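Long-range contacts in piwi domain-containing protein (Vanderwaltozyma polyspora, PDB 5THE), which binds RNA and, as an Argonaute, probably cleaves target RNAs, this chain being its C-terminal lobe with the Piwi domain: residues G270-T274 against A495-C499; A387-R391 against K487-V492; H434-I439 against P451-C456. All coordinates share one frame; numbering follows the deposited sequence.

Contact 1: G270-T274 against A495-C499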
loop_
_atom_site.group_PDB
_atom_site.type_symbol
_atom_site.label_atom_id
_atom_site.label_comp_id
_atom_site.label_asym_id
_atom_site.label_seq_id
_atom_site.Cartn_x
_atom_site.Cartn_y
_atom_site.Cartn_z
ATOM N N GLY A 270 -4.648 -5.370 -5.795
ATOM C CA GLY A 270 -3.394 -4.832 -6.293
ATOM C C GLY A 270 -2.346 -5.923 -6.356
ATOM O O GLY A 270 -2.222 -6.731 -5.439
ATOM N N SER A 271 -1.605 -5.952 -7.459
ATOM C CA SER A 271 -0.515 -6.900 -7.592
ATOM C C SER A 271 0.745 -6.202 -8.081
ATOM O O SER A 271 0.695 -5.157 -8.731
ATOM C CB SER A 271 -0.869 -8.058 -8.531
ATOM O OG SER A 271 -1.084 -7.602 -9.840
ATOM N N ASP A 272 1.880 -6.793 -7.731
ATOM C CA ASP A 272 3.187 -6.300 -8.137
ATOM C C ASP A 272 4.097 -7.515 -8.263
ATOM O O ASP A 272 3.841 -8.572 -7.680
ATOM C CB ASP A 272 3.753 -5.266 -7.131
ATOM C CG ASP A 272 5.076 -4.650 -7.575
ATOM O OD1 ASP A 272 5.195 -4.219 -8.736
ATOM O OD2 ASP A 272 5.988 -4.536 -6.734
ATOM N N VAL A 273 5.144 -7.352 -9.054
ATOM C CA VAL A 273 6.226 -8.318 -9.153
ATOM C C VAL A 273 7.531 -7.571 -8.951
ATOM O O VAL A 273 7.712 -6.472 -9.486
ATOM C CB VAL A 273 6.235 -9.045 -10.513
ATOM C CG1 VAL A 273 7.269 -10.167 -10.516
ATOM C CG2 VAL A 273 4.879 -9.597 -10.809
ATOM N N THR A 274 8.436 -8.153 -8.177
ATOM C CA THR A 274 9.785 -7.625 -8.071
ATOM C C THR A 274 10.762 -8.718 -8.468
ATOM O O THR A 274 10.491 -9.910 -8.280
ATOM C CB THR A 274 10.106 -7.147 -6.665
ATOM O OG1 THR A 274 9.830 -8.210 -5.737
ATOM C CG2 THR A 274 9.259 -5.926 -6.334
ATOM N N ALA A 495 0.600 -3.291 -2.795
ATOM C CA ALA A 495 1.187 -4.470 -3.423
ATOM C C ALA A 495 2.692 -4.318 -3.566
ATOM O O ALA A 495 3.437 -5.286 -3.360
ATOM C CB ALA A 495 0.541 -4.728 -4.788
ATOM N N ASP A 496 3.157 -3.116 -3.938
ATOM C CA ASP A 496 4.599 -2.876 -4.010
ATOM C C ASP A 496 5.255 -3.153 -2.668
ATOM O O ASP A 496 6.287 -3.826 -2.596
ATOM C CB ASP A 496 4.896 -1.437 -4.445
ATOM C CG ASP A 496 4.357 -1.121 -5.804
ATOM O OD1 ASP A 496 4.090 -2.059 -6.582
ATOM O OD2 ASP A 496 4.207 0.076 -6.101
ATOM N N LEU A 497 4.665 -2.623 -1.589
ATOM C CA LEU A 497 5.235 -2.793 -0.254
ATOM C C LEU A 497 5.240 -4.249 0.181
ATOM O O LEU A 497 6.144 -4.672 0.904
ATOM C CB LEU A 497 4.449 -1.957 0.753
ATOM C CG LEU A 497 4.540 -0.458 0.446
ATOM C CD1 LEU A 497 3.620 0.309 1.386
ATOM C CD2 LEU A 497 5.980 -0.013 0.619
ATOM N N LEU A 498 4.227 -5.021 -0.211
ATOM C CA LEU A 498 4.209 -6.420 0.190
ATOM C C LEU A 498 5.294 -7.199 -0.545
ATOM O O LEU A 498 5.962 -8.055 0.051
ATOM C CB LEU A 498 2.824 -7.021 -0.055
ATOM C CG LEU A 498 2.686 -8.523 0.222
ATOM C CD1 LEU A 498 3.205 -8.852 1.612
ATOM C CD2 LEU A 498 1.202 -8.966 0.063
ATOM N N CYS A 499 5.485 -6.911 -1.837
ATOM C CA CYS A 499 6.614 -7.484 -2.569
ATOM C C CYS A 499 7.937 -7.155 -1.904
ATOM O O CYS A 499 8.836 -8.007 -1.829
ATOM C CB CYS A 499 6.636 -6.963 -3.997
ATOM S SG CYS A 499 5.858 -8.010 -5.168
#

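Contact 2: A387-R391 against K487-V492. With nucleotides of chain B.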
loop_
_atom_site.group_PDB
_atom_site.type_symbol
_atom_site.label_atom_id
_atom_site.label_comp_id
_atom_site.label_asym_id
_atom_site.label_seq_id
_atom_site.Cartn_x
_atom_site.Cartn_y
_atom_site.Cartn_z
ATOM N N ALA A 387 -3.571 -1.521 -15.530
ATOM C CA ALA A 387 -2.134 -1.568 -15.334
ATOM C C ALA A 387 -1.614 -0.162 -15.075
ATOM O O ALA A 387 -2.079 0.808 -15.680
ATOM C CB ALA A 387 -1.440 -2.191 -16.551
ATOM N N THR A 388 -0.645 -0.061 -14.177
ATOM C CA THR A 388 -0.017 1.201 -13.824
ATOM C C THR A 388 1.468 1.155 -14.140
ATOM O O THR A 388 2.146 0.156 -13.865
ATOM C CB THR A 388 -0.217 1.520 -12.332
ATOM O OG1 THR A 388 0.288 0.437 -11.539
ATOM C CG2 THR A 388 -1.712 1.714 -12.028
ATOM N N VAL A 389 1.970 2.237 -14.730
ATOM C CA VAL A 389 3.404 2.446 -14.918
ATOM C C VAL A 389 3.717 3.791 -14.278
ATOM O O VAL A 389 3.311 4.840 -14.797
ATOM C CB VAL A 389 3.812 2.425 -16.400
ATOM C CG1 VAL A 389 5.286 2.783 -16.566
ATOM C CG2 VAL A 389 3.509 1.061 -17.025
ATOM N N LYS A 390 4.410 3.776 -13.139
ATOM C CA LYS A 390 4.583 5.036 -12.428
ATOM C C LYS A 390 5.926 5.706 -12.684
ATOM O O LYS A 390 6.058 6.902 -12.410
ATOM C CB LYS A 390 4.360 4.855 -10.919
ATOM C CG LYS A 390 5.131 3.752 -10.265
ATOM C CD LYS A 390 4.842 3.722 -8.763
ATOM C CE LYS A 390 4.526 2.319 -8.313
ATOM N NZ LYS A 390 5.458 1.330 -8.910
ATOM N N ARG A 391 6.912 4.992 -13.223
ATOM C CA ARG A 391 8.163 5.604 -13.661
ATOM C C ARG A 391 8.103 5.735 -15.176
ATOM O O ARG A 391 8.111 4.735 -15.898
ATOM C CB ARG A 391 9.380 4.793 -13.222
ATOM C CG ARG A 391 9.737 4.951 -11.755
ATOM C CD ARG A 391 11.058 4.243 -11.439
ATOM N NE ARG A 391 12.201 4.859 -12.117
ATOM C CZ ARG A 391 12.984 5.794 -11.582
ATOM N NH1 ARG A 391 12.756 6.232 -10.348
ATOM N NH2 ARG A 391 13.999 6.290 -12.279
ATOM N N LYS A 487 0.940 8.827 -5.378
ATOM C CA LYS A 487 1.091 8.995 -6.815
ATOM C C LYS A 487 0.435 7.877 -7.609
ATOM O O LYS A 487 0.367 7.967 -8.839
ATOM C CB LYS A 487 2.586 9.097 -7.174
ATOM C CG LYS A 487 3.445 7.864 -6.817
ATOM C CD LYS A 487 4.933 8.230 -6.957
ATOM C CE LYS A 487 5.864 7.042 -6.760
ATOM N NZ LYS A 487 5.697 6.375 -5.438
ATOM N N VAL A 488 -0.075 6.858 -6.927
ATOM C CA VAL A 488 -0.590 5.639 -7.542
ATOM C C VAL A 488 -1.683 5.127 -6.606
ATOM O O VAL A 488 -1.595 5.359 -5.397
ATOM C CB VAL A 488 0.567 4.642 -7.766
ATOM C CG1 VAL A 488 0.954 3.930 -6.467
ATOM C CG2 VAL A 488 0.269 3.692 -8.882
ATOM N N PRO A 489 -2.739 4.469 -7.087
ATOM C CA PRO A 489 -3.806 4.051 -6.162
ATOM C C PRO A 489 -3.262 3.184 -5.036
ATOM O O PRO A 489 -2.315 2.417 -5.219
ATOM C CB PRO A 489 -4.772 3.275 -7.062
ATOM C CG PRO A 489 -4.600 3.969 -8.429
ATOM C CD PRO A 489 -3.091 4.198 -8.489
ATOM N N ALA A 490 -3.872 3.323 -3.860
ATOM C CA ALA A 490 -3.379 2.612 -2.682
ATOM C C ALA A 490 -3.185 1.110 -2.897
ATOM O O ALA A 490 -2.187 0.575 -2.392
ATOM C CB ALA A 490 -4.325 2.875 -1.504
ATOM N N PRO A 491 -4.058 0.387 -3.612
ATOM C CA PRO A 491 -3.793 -1.048 -3.832
ATOM C C PRO A 491 -2.451 -1.317 -4.471
ATOM O O PRO A 491 -1.806 -2.313 -4.132
ATOM C CB PRO A 491 -4.935 -1.477 -4.768
ATOM C CG PRO A 491 -5.997 -0.480 -4.549
ATOM C CD PRO A 491 -5.337 0.803 -4.223
ATOM N N VAL A 492 -2.036 -0.461 -5.416
ATOM C CA VAL A 492 -0.756 -0.638 -6.092
ATOM C C VAL A 492 0.384 -0.407 -5.117
ATOM O O VAL A 492 1.305 -1.220 -5.006
ATOM C CB VAL A 492 -0.655 0.302 -7.306
ATOM C CG1 VAL A 492 0.790 0.305 -7.881
ATOM C CG2 VAL A 492 -1.661 -0.086 -8.362
ATOM P P A B 5 4.392 9.299 -2.871
ATOM O OP1 A B 5 3.318 9.060 -3.876
ATOM O OP2 A B 5 5.297 8.211 -2.445
ATOM O "O5'" A B 5 5.229 10.536 -3.396
ATOM C "C5'" A B 5 4.563 11.720 -3.801
ATOM C "C4'" A B 5 5.509 12.890 -3.841
ATOM O "O4'" A B 5 6.026 13.142 -2.511
ATOM C "C3'" A B 5 6.749 12.691 -4.697
ATOM O "O3'" A B 5 6.488 12.989 -6.050
ATOM C "C2'" A B 5 7.762 13.632 -4.055
ATOM O "O2'" A B 5 7.535 14.969 -4.468
ATOM C "C1'" A B 5 7.374 13.540 -2.581
ATOM N N9 A B 5 8.182 12.550 -1.862
ATOM C C8 A B 5 7.994 11.194 -1.752
ATOM N N7 A B 5 8.920 10.616 -1.023
ATOM C C5 A B 5 9.752 11.663 -0.647
ATOM C C6 A B 5 10.909 11.701 0.135
ATOM N N6 A B 5 11.433 10.602 0.681
ATOM N N1 A B 5 11.496 12.914 0.319
ATOM C C2 A B 5 10.943 14.006 -0.248
ATOM N N3 A B 5 9.846 14.091 -1.004
ATOM C C4 A B 5 9.310 12.866 -1.159
#

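Contact 3: H434-I439 against P451-C456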
loop_
_atom_site.group_PDB
_atom_site.type_symbol
_atom_site.label_atom_id
_atom_site.label_comp_id
_atom_site.label_asym_id
_atom_site.label_seq_id
_atom_site.Cartn_x
_atom_site.Cartn_y
_atom_site.Cartn_z
ATOM N N HIS A 434 -5.834 2.378 -27.702
ATOM C CA HIS A 434 -5.832 1.727 -26.405
ATOM C C HIS A 434 -6.362 2.668 -25.326
ATOM O O HIS A 434 -6.446 3.883 -25.503
ATOM C CB HIS A 434 -4.434 1.212 -26.078
ATOM C CG HIS A 434 -4.053 0.015 -26.894
ATOM N ND1 HIS A 434 -2.901 -0.043 -27.650
ATOM C CD2 HIS A 434 -4.693 -1.163 -27.092
ATOM C CE1 HIS A 434 -2.839 -1.211 -28.263
ATOM N NE2 HIS A 434 -3.914 -1.910 -27.942
ATOM N N PHE A 435 -6.742 2.073 -24.203
ATOM C CA PHE A 435 -7.507 2.746 -23.161
ATOM C C PHE A 435 -6.536 3.184 -22.064
ATOM O O PHE A 435 -6.440 2.575 -21.002
ATOM C CB PHE A 435 -8.595 1.786 -22.644
ATOM C CG PHE A 435 -9.696 2.449 -21.847
ATOM C CD1 PHE A 435 -9.626 3.783 -21.496
ATOM C CD2 PHE A 435 -10.809 1.716 -21.453
ATOM C CE1 PHE A 435 -10.635 4.369 -20.763
ATOM C CE2 PHE A 435 -11.827 2.303 -20.724
ATOM C CZ PHE A 435 -11.737 3.627 -20.377
ATOM N N ASP A 436 -5.798 4.261 -22.329
ATOM C CA ASP A 436 -4.823 4.737 -21.358
ATOM C C ASP A 436 -5.061 6.204 -21.005
ATOM O O ASP A 436 -5.737 6.955 -21.719
ATOM C CB ASP A 436 -3.377 4.514 -21.848
ATOM C CG ASP A 436 -2.983 5.447 -22.992
ATOM O OD1 ASP A 436 -3.788 5.652 -23.920
ATOM O OD2 ASP A 436 -1.851 5.970 -22.964
ATOM N N PHE A 437 -4.528 6.588 -19.849
ATOM C CA PHE A 437 -4.638 7.961 -19.374
ATOM C C PHE A 437 -3.555 8.180 -18.330
ATOM O O PHE A 437 -3.053 7.233 -17.722
ATOM C CB PHE A 437 -6.036 8.274 -18.813
ATOM C CG PHE A 437 -6.532 7.289 -17.801
ATOM C CD1 PHE A 437 -6.175 7.403 -16.467
ATOM C CD2 PHE A 437 -7.374 6.256 -18.179
ATOM C CE1 PHE A 437 -6.635 6.502 -15.532
ATOM C CE2 PHE A 437 -7.844 5.341 -17.244
ATOM C CZ PHE A 437 -7.470 5.462 -15.918
ATOM N N PHE A 438 -3.168 9.438 -18.171
ATOM C CA PHE A 438 -2.252 9.842 -17.115
ATOM C C PHE A 438 -3.046 10.530 -16.020
ATOM O O PHE A 438 -3.980 11.285 -16.306
ATOM C CB PHE A 438 -1.190 10.824 -17.619
ATOM C CG PHE A 438 -0.217 10.249 -18.601
ATOM C CD1 PHE A 438 -0.529 10.188 -19.951
ATOM C CD2 PHE A 438 1.040 9.827 -18.180
ATOM C CE1 PHE A 438 0.374 9.687 -20.864
ATOM C CE2 PHE A 438 1.960 9.328 -19.092
ATOM C CZ PHE A 438 1.631 9.260 -20.433
ATOM N N ILE A 439 -2.663 10.291 -14.770
ATOM C CA ILE A 439 -3.141 11.118 -13.664
ATOM C C ILE A 439 -1.949 11.444 -12.780
ATOM O O ILE A 439 -1.172 10.557 -12.417
ATOM C CB ILE A 439 -4.253 10.455 -12.829
ATOM C CG1 ILE A 439 -5.417 9.985 -13.702
ATOM C CG2 ILE A 439 -4.783 11.441 -11.819
ATOM C CD1 ILE A 439 -6.548 9.265 -12.918
ATOM N N PRO A 451 3.727 11.882 -13.313
ATOM C CA PRO A 451 2.368 11.342 -13.378
ATOM C C PRO A 451 2.383 9.821 -13.457
ATOM O O PRO A 451 3.370 9.198 -13.848
ATOM C CB PRO A 451 1.804 11.966 -14.657
ATOM C CG PRO A 451 3.034 12.191 -15.541
ATOM C CD PRO A 451 4.173 12.470 -14.592
ATOM N N CYS A 452 1.273 9.212 -13.045
ATOM C CA CYS A 452 1.108 7.779 -13.227
ATOM C C CYS A 452 0.448 7.528 -14.574
ATOM O O CYS A 452 -0.493 8.233 -14.960
ATOM C CB CYS A 452 0.269 7.159 -12.112
ATOM S SG CYS A 452 0.160 5.346 -12.242
ATOM N N HIS A 453 0.977 6.552 -15.305
ATOM C CA HIS A 453 0.414 6.133 -16.587
ATOM C C HIS A 453 -0.426 4.874 -16.368
ATOM O O HIS A 453 0.093 3.845 -15.923
ATOM C CB HIS A 453 1.529 5.887 -17.614
ATOM C CG HIS A 453 1.048 5.912 -19.035
ATOM N ND1 HIS A 453 1.899 5.836 -20.114
ATOM C CD2 HIS A 453 -0.205 6.003 -19.548
ATOM C CE1 HIS A 453 1.194 5.881 -21.233
ATOM N NE2 HIS A 453 -0.085 5.979 -20.917
ATOM N N TYR A 454 -1.723 4.971 -16.657
ATOM C CA TYR A 454 -2.677 3.901 -16.436
ATOM C C TYR A 454 -3.130 3.328 -17.768
ATOM O O TYR A 454 -3.329 4.069 -18.735
ATOM C CB TYR A 454 -3.927 4.387 -15.705
ATOM C CG TYR A 454 -3.747 4.961 -14.332
ATOM C CD1 TYR A 454 -3.418 6.303 -14.151
ATOM C CD2 TYR A 454 -3.972 4.178 -13.205
ATOM C CE1 TYR A 454 -3.288 6.836 -12.877
ATOM C CE2 TYR A 454 -3.841 4.697 -11.932
ATOM C CZ TYR A 454 -3.510 6.029 -11.768
ATOM O OH TYR A 454 -3.388 6.552 -10.486
ATOM N N TRP A 455 -3.355 2.022 -17.793
ATOM C CA TRP A 455 -4.011 1.380 -18.920
ATOM C C TRP A 455 -5.135 0.499 -18.403
ATOM O O TRP A 455 -4.909 -0.345 -17.538
ATOM C CB TRP A 455 -3.024 0.539 -19.730
ATOM C CG TRP A 455 -1.780 1.275 -20.164
ATOM C CD1 TRP A 455 -0.756 1.737 -19.360
ATOM C CD2 TRP A 455 -1.409 1.591 -21.499
ATOM N NE1 TRP A 455 0.220 2.334 -20.127
ATOM C CE2 TRP A 455 -0.154 2.252 -21.445
ATOM C CE3 TRP A 455 -2.009 1.378 -22.743
ATOM C CZ2 TRP A 455 0.498 2.708 -22.587
ATOM C CZ3 TRP A 455 -1.354 1.834 -23.881
ATOM C CH2 TRP A 455 -0.112 2.492 -23.794
ATOM N N CYS A 456 -6.340 0.684 -18.930
ATOM C CA CYS A 456 -7.359 -0.340 -18.763
ATOM C C CYS A 456 -7.082 -1.427 -19.800
ATOM O O CYS A 456 -7.245 -1.198 -21.004
ATOM C CB CYS A 456 -8.762 0.231 -18.924
ATOM S SG CYS A 456 -10.033 -1.068 -18.719
HETATM O O HOH W 1 -6.142 -0.794 -23.428
HETATM O O HOH W 2 -2.327 9.017 -10.288
#

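Contact 1: G270-T274 against A495-C499
Asp-272 and Asp-496 bring their carboxylates together where helix 495-499 lies across strand 270-274 in the RNase H-like fold of the Piwi domain. The two axes come within 7.0 Å and cross at -39°.

The polar meeting across the segments holds no hydrogen bond, only acceptors. Asp-272 CG is anti to the backbone N, and this torsion (chi1 -176°) sets the carboxylate beside Asp-496. Asp-496 OD1 sits 2.9 Å from Asp-272 CG, with both oxygens of Asp-272 slightly farther off. The carbon being the nearest atom, Asp-496 OD1 stands over the face of the Asp-272 carboxylate. The two carboxylate planes are 67° apart. Asp-344 OD1 comes close to Asp-272 OD1 and Asp-496 OD1 as well. Such a cluster of acids, drawn from neighbouring strands and a helix, is consistent with the metal-binding site of RNase H-like nucleases. Within the fold, Ala-495 O takes both Cys-499 N, one helical turn on, and Ser-286 OG of strand 282-289.

Across the two segments the rest is van der Waals contact. Gly-270 lacks a side chain, and Ala-495 CB settles 3.5 Å from Gly-270 O. The same methyl, Ala-495 CB, is 4.0 Å from Asp-272 CB. Farther along the helix, Cys-499 CB meets the methyl Thr-274 CG2 at 3.7 Å, and its sulfur dips to the strand backbone, Cys-499 SG lying 3.3 Å from Asp-272 O.

Contact 2: A387-R391 against K487-V492
Lys-487, whose aliphatic chain touches Lys-390, also holds the bound RNA: its backbone N donates to OP1 of A5 of chain B at 2.8 Å, with a bent N-H...O angle of 135°. The side chain of the same residue runs alongside OP1. With CG placed between the backbone N and the carbonyl carbon (chi1 61°), Lys-487 CG lies 3.2 Å from A5 OP1 of chain B. The chain then continues past the phosphate until Lys-487 NZ is 3.5 Å from A5 OP2 of chain B.

Across the contact, Lys-390 CD and Lys-487 CE pass at 4.0 Å while their ammonium groups part, Lys-390 NZ to Lys-487 NZ 6.1 Å. Lys-390 bends at chi3 and chi4, and its NZ makes a salt bridge with Asp-344 and a long, weak ion pair with Asp-496. Lys-390 CE borders two valine methyls, Val-488 CG1 and Val-492 CG1.

On the strand, Thr-388 OG1 hydrogen-bonds Asp-344 and lies 3.7 Å from Val-492 CG1; Thr-388 CB is 4.1 Å from Val-488 CG2. Pro-489, at the N-cap, turns the chain from the phosphate-binding loop into the helix that carries Val-492. Cut back to an alanine, Lys-487 would keep its backbone N but is likely to leave the phosphate without its nearby ammonium and to take from Lys-390 CD the Lys-487 CE it packs on.

Arg-391 makes a salt bridge to another RNA phosphate. The chemistry thus divides the basic groups of this part of the Piwi domain: Lys-487 and Arg-391 attend the RNA backbone, whereas Lys-390 turns inward to the acids.

Contact 3: H434-I439 against P451-C456
The imidazole of His-453 is enclosed on both faces: Phe-438 CZ lies over one at 3.4 Å above the plane, Trp-455 NE1 over the other. With Phe-438 it forms a face-to-face stack, planes 19° apart. At its edge, Asp-436 OD2 lies in the ring plane and accepts from His-453 NE2 at 2.7 Å, nearly straight (166°), through the lone pair directed away from OD1. His-453 CG, anti to its N (chi1 -160°), sends the ring across to the partner strand, between these groups. Asp-436 OD1 is held by Arg-8 and Ser-431 N, so the carboxylate cannot readily turn; its bond to the histidine fixes a proton on NE2 and sets the rotation of the ring. Asp-436 CB also rests over the six-membered ring of Trp-455, 3.7 Å from its centroid, a CH-pi contact.

On the other side of the sheet, the rings of Phe-437 and Tyr-454 are only slightly inclined and so displaced that they scarcely overlap. Tyr-454 CB rather than its ring covers a face of Phe-437, 3.8 Å from the centroid, and Cys-452 SG covers a face of the Tyr-454 ring. Ile-439 CB approaches Tyr-454 CE1 obliquely at 3.7 Å. A water joins Tyr-454 OH to Ile-439 O.

Between the two faces, paired backbone bonds join the strands: Tyr-454 N to Phe-437 O at 2.8 Å with its reciprocal, and the matching pair between Ile-439 and Cys-452. Helix 465-475 covers the Phe-437 and Tyr-454 face. The whole is an antiparallel beta hairpin within the Piwi domain, its non-hydrogen-bonded pairs Asp-436/Trp-455 and Phe-438/His-453 sharing one face.

Overall arrangement
From the N terminus, residues 270-274 come first, and contact 1 closes only when the chain reaches 495-499, over 220 residues later. Within that span, 387-391 opens contact 2, which closes at 487-492; inside this again lies the short hairpin of contact 3, 434-439 with 451-456. The three loops nest without crossing. Contacts 1 and 2 share helix 490-515, setting it against strands 264-274 and 383-389 in turn, and Gly-270 of one packs on Pro-491 of the other. Contact 3 joins on through strand 452-459, which pairs antiparallel with strand 383-389, so the hairpin, the strands beside it and the helix are tied together within the Piwi domain.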